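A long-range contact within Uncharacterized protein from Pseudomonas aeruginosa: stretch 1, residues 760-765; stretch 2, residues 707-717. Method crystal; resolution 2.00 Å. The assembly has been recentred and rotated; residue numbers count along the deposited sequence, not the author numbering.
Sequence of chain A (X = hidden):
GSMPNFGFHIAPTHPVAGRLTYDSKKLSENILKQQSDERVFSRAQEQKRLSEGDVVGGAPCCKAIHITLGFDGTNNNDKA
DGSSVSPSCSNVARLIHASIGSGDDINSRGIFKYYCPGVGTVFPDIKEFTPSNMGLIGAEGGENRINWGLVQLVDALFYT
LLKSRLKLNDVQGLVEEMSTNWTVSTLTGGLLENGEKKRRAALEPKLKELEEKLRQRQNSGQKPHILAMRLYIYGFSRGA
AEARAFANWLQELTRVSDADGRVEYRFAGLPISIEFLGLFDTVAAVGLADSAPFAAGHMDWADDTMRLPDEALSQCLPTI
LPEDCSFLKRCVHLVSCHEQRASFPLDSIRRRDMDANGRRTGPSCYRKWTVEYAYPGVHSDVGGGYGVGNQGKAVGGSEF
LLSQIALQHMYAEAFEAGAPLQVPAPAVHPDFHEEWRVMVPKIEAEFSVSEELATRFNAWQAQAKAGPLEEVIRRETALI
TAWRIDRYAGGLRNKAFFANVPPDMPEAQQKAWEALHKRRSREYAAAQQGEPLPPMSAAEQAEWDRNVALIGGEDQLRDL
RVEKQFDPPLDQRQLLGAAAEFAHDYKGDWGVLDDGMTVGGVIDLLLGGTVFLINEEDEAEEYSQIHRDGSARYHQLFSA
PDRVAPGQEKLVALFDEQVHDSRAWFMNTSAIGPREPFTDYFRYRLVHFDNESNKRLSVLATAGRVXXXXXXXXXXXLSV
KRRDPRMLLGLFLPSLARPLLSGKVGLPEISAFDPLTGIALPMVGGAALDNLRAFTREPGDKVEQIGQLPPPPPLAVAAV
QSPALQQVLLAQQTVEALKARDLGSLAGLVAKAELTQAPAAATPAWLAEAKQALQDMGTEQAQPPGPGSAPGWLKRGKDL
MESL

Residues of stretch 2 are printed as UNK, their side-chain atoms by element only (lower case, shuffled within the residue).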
# COMPACT_ATOMS: atom_id res chain seq x y z
N ALA A 760 -7.75 31.52 -16.24
CA ALA A 760 -6.36 31.10 -16.45
C ALA A 760 -5.43 31.55 -15.31
O ALA A 760 -5.48 32.70 -14.87
CB ALA A 760 -5.85 31.62 -17.80
N LEU A 761 -4.57 30.64 -14.86
CA LEU A 761 -3.59 30.96 -13.82
C LEU A 761 -2.25 31.37 -14.44
O LEU A 761 -1.85 30.86 -15.48
CB LEU A 761 -3.41 29.76 -12.88
CG LEU A 761 -4.62 29.41 -12.02
CD1 LEU A 761 -4.39 28.12 -11.25
CD2 LEU A 761 -4.94 30.54 -11.05
N PRO A 762 -1.55 32.31 -13.78
CA PRO A 762 -0.23 32.75 -14.23
C PRO A 762 0.79 31.60 -14.27
O PRO A 762 0.89 30.82 -13.32
CB PRO A 762 0.18 33.76 -13.15
CG PRO A 762 -0.62 33.37 -11.94
CD PRO A 762 -1.93 32.90 -12.48
N MSE A 763 1.52 31.49 -15.38
CA MSE A 763 2.59 30.51 -15.52
C MSE A 763 3.91 31.24 -15.52
O MSE A 763 4.00 32.40 -15.94
CB MSE A 763 2.48 29.76 -16.85
CG MSE A 763 1.15 29.10 -17.13
SE MSE A 763 0.74 27.69 -15.87
CE MSE A 763 2.38 26.64 -16.03
N VAL A 764 4.95 30.57 -15.05
CA VAL A 764 6.29 31.11 -15.11
C VAL A 764 7.08 30.06 -15.88
O VAL A 764 6.64 28.91 -15.96
CB VAL A 764 6.86 31.30 -13.70
CG1 VAL A 764 8.19 32.03 -13.75
CG2 VAL A 764 5.87 32.09 -12.84
N GLY A 765 8.21 30.43 -16.47
CA GLY A 765 8.98 29.49 -17.25
C GLY A 765 10.47 29.77 -17.23
O GLY A 765 10.97 30.46 -16.34
N UNK A 707 4.25 22.70 -10.47
CA UNK A 707 5.47 23.33 -10.94
C UNK A 707 5.18 24.30 -12.08
O UNK A 707 4.58 23.92 -13.09
c UNK A 707 6.49 22.29 -11.40
c UNK A 707 7.70 22.96 -12.04
c UNK A 707 6.92 21.41 -10.23
N UNK A 708 5.61 25.55 -11.92
CA UNK A 708 5.42 26.54 -12.96
C UNK A 708 4.18 27.40 -12.78
O UNK A 708 4.04 28.42 -13.45
N UNK A 709 3.29 26.98 -11.88
CA UNK A 709 2.08 27.76 -11.59
C UNK A 709 2.38 28.84 -10.54
O UNK A 709 2.75 28.54 -9.39
c UNK A 709 0.90 26.84 -11.17
c UNK A 709 0.51 25.93 -12.32
c UNK A 709 -0.29 27.66 -10.73
N UNK A 710 2.21 30.10 -10.93
CA UNK A 710 2.65 31.21 -10.10
C UNK A 710 1.72 31.60 -8.97
O UNK A 710 1.78 32.73 -8.46
N UNK A 711 0.86 30.68 -8.56
CA UNK A 711 -0.01 30.90 -7.40
C UNK A 711 -0.24 29.60 -6.65
O UNK A 711 -0.22 28.52 -7.25
c UNK A 711 -2.07 32.11 -6.65
c UNK A 711 -2.25 30.45 -8.48
c UNK A 711 -1.36 31.51 -7.83
N UNK A 712 -0.45 29.68 -5.34
CA UNK A 712 -0.89 28.51 -4.57
C UNK A 712 -2.40 28.37 -4.67
O UNK A 712 -3.14 29.36 -4.62
c UNK A 712 0.77 25.76 -1.75
c UNK A 712 -0.49 28.63 -3.09
se UNK A 712 1.80 26.75 -3.08
c UNK A 712 1.01 28.52 -2.81
N UNK A 713 -2.88 27.14 -4.81
CA UNK A 713 -4.31 26.90 -4.90
C UNK A 713 -4.62 25.46 -4.46
O UNK A 713 -3.82 24.55 -4.71
c UNK A 713 -6.23 27.70 -6.51
c UNK A 713 -4.81 27.14 -6.33
c UNK A 713 -6.67 27.70 -7.98
c UNK A 713 -6.31 29.10 -5.96
N UNK A 714 -5.77 25.27 -3.82
CA UNK A 714 -6.13 23.94 -3.30
C UNK A 714 -6.29 22.92 -4.42
O UNK A 714 -5.92 21.76 -4.26
c UNK A 714 -7.41 24.02 -2.45
N UNK A 715 -6.83 23.38 -5.55
CA UNK A 715 -7.06 22.53 -6.72
C UNK A 715 -6.69 23.28 -7.99
O UNK A 715 -7.04 24.46 -8.15
c UNK A 715 -8.53 22.12 -6.82
o UNK A 715 -8.73 20.80 -6.33
N UNK A 716 -5.99 22.60 -8.89
CA UNK A 716 -5.52 23.23 -10.12
C UNK A 716 -5.87 22.43 -11.37
O UNK A 716 -5.46 21.27 -11.52
c UNK A 716 -3.99 23.42 -10.08
c UNK A 716 -3.47 23.88 -11.44
c UNK A 716 -3.60 24.42 -9.00
N UNK A 717 -6.62 23.05 -12.28
CA UNK A 717 -6.88 22.46 -13.58
C UNK A 717 -5.67 22.57 -14.50
O UNK A 717 -4.97 23.58 -14.52

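Position 707 carries three side-chain carbons, one bonded to the other two, and its CA-to-CB bond points away from stretch 1, leaving the side chain out of contact; this fork directly at CB identifies Val-707. Position 708 has no side-chain atoms. Its carbonyl O accepts a hydrogen bond from Val-764 N at 2.8 Å and also receives a CA-H...O contact from Met-763 CA at 3.3 Å. The backbone angles, 96/-13, would jam a CB against the preceding carbonyl oxygen, and an ideal CB would also lie 3.5 Å from Met-763 CE. The residue is Gly-708.

At position 709, three carbons again fork at CB. The CA-to-CB bond points away from stretch 1, yet the two terminal carbons lie near Leu-761 CD1 and Met-763 SE; this is Val-709, with CG1 4.2 Å from Leu-761 CD1 and CG2 4.0 Å from Met-763 SE, so both branches have an apolar neighbour. Position 710 is bare beyond its CA, and its backbone N donates a hydrogen bond to Pro-762 O at 2.8 Å, nearly straight at 172°. Here a side chain is absent although there is room for a CB, so the assignment to Gly-710 rests on the missing atoms alone.

Position 711 has three carbons branching at CB; its CA-to-CB bond points toward stretch 1, and one terminal carbon packs against Leu-761 CD2. This is Val-711, with chi1 in the p well and CG1 3.7 Å from Leu-761 CD2. The unbranched chain at 712, two carbons, selenium and a terminal carbon, is out of reach of stretch 1 and belongs to Met-712, present as selenomethionine. Position 713 has four carbons forked at the second, one tip close to Leu-761 CD1; it is Leu-713, whose CD2 comes within 4.0 Å of Leu-761 CD1.

A single carbon at 714 marks Ala-714, and one carbon followed by oxygen at 715 marks Ser-715; neither touches stretch 1. Position 716, in the strand beginning at Ser-715, bears three carbons forked at CB, one of them near Leu-761 CD1, and is Val-716, its CG1 4.3 Å from Leu-761 CD1. Position 717 lacks a side chain, makes no contact and is Gly-717.

The contact combines a short backbone pairing with an apolar pocket. Pro-762 O and Val-764 N flank Met-763 and bond to Gly-710 N and Gly-708 O, which flank Val-709, producing a single beta bridge with a CA-CA distance of 4.8 Å between Met-763 and Val-709. Beside this bridge, Leu-761 extends its m,t side chain among Val-709, Val-711, Leu-713 and Val-716. The backbone bonds fix the register, while the buried leucine contacts four residues spread along stretch 2. Together the two stretches bury 404 Å².

Stretch 2 707-717: VGVGVMLASVG
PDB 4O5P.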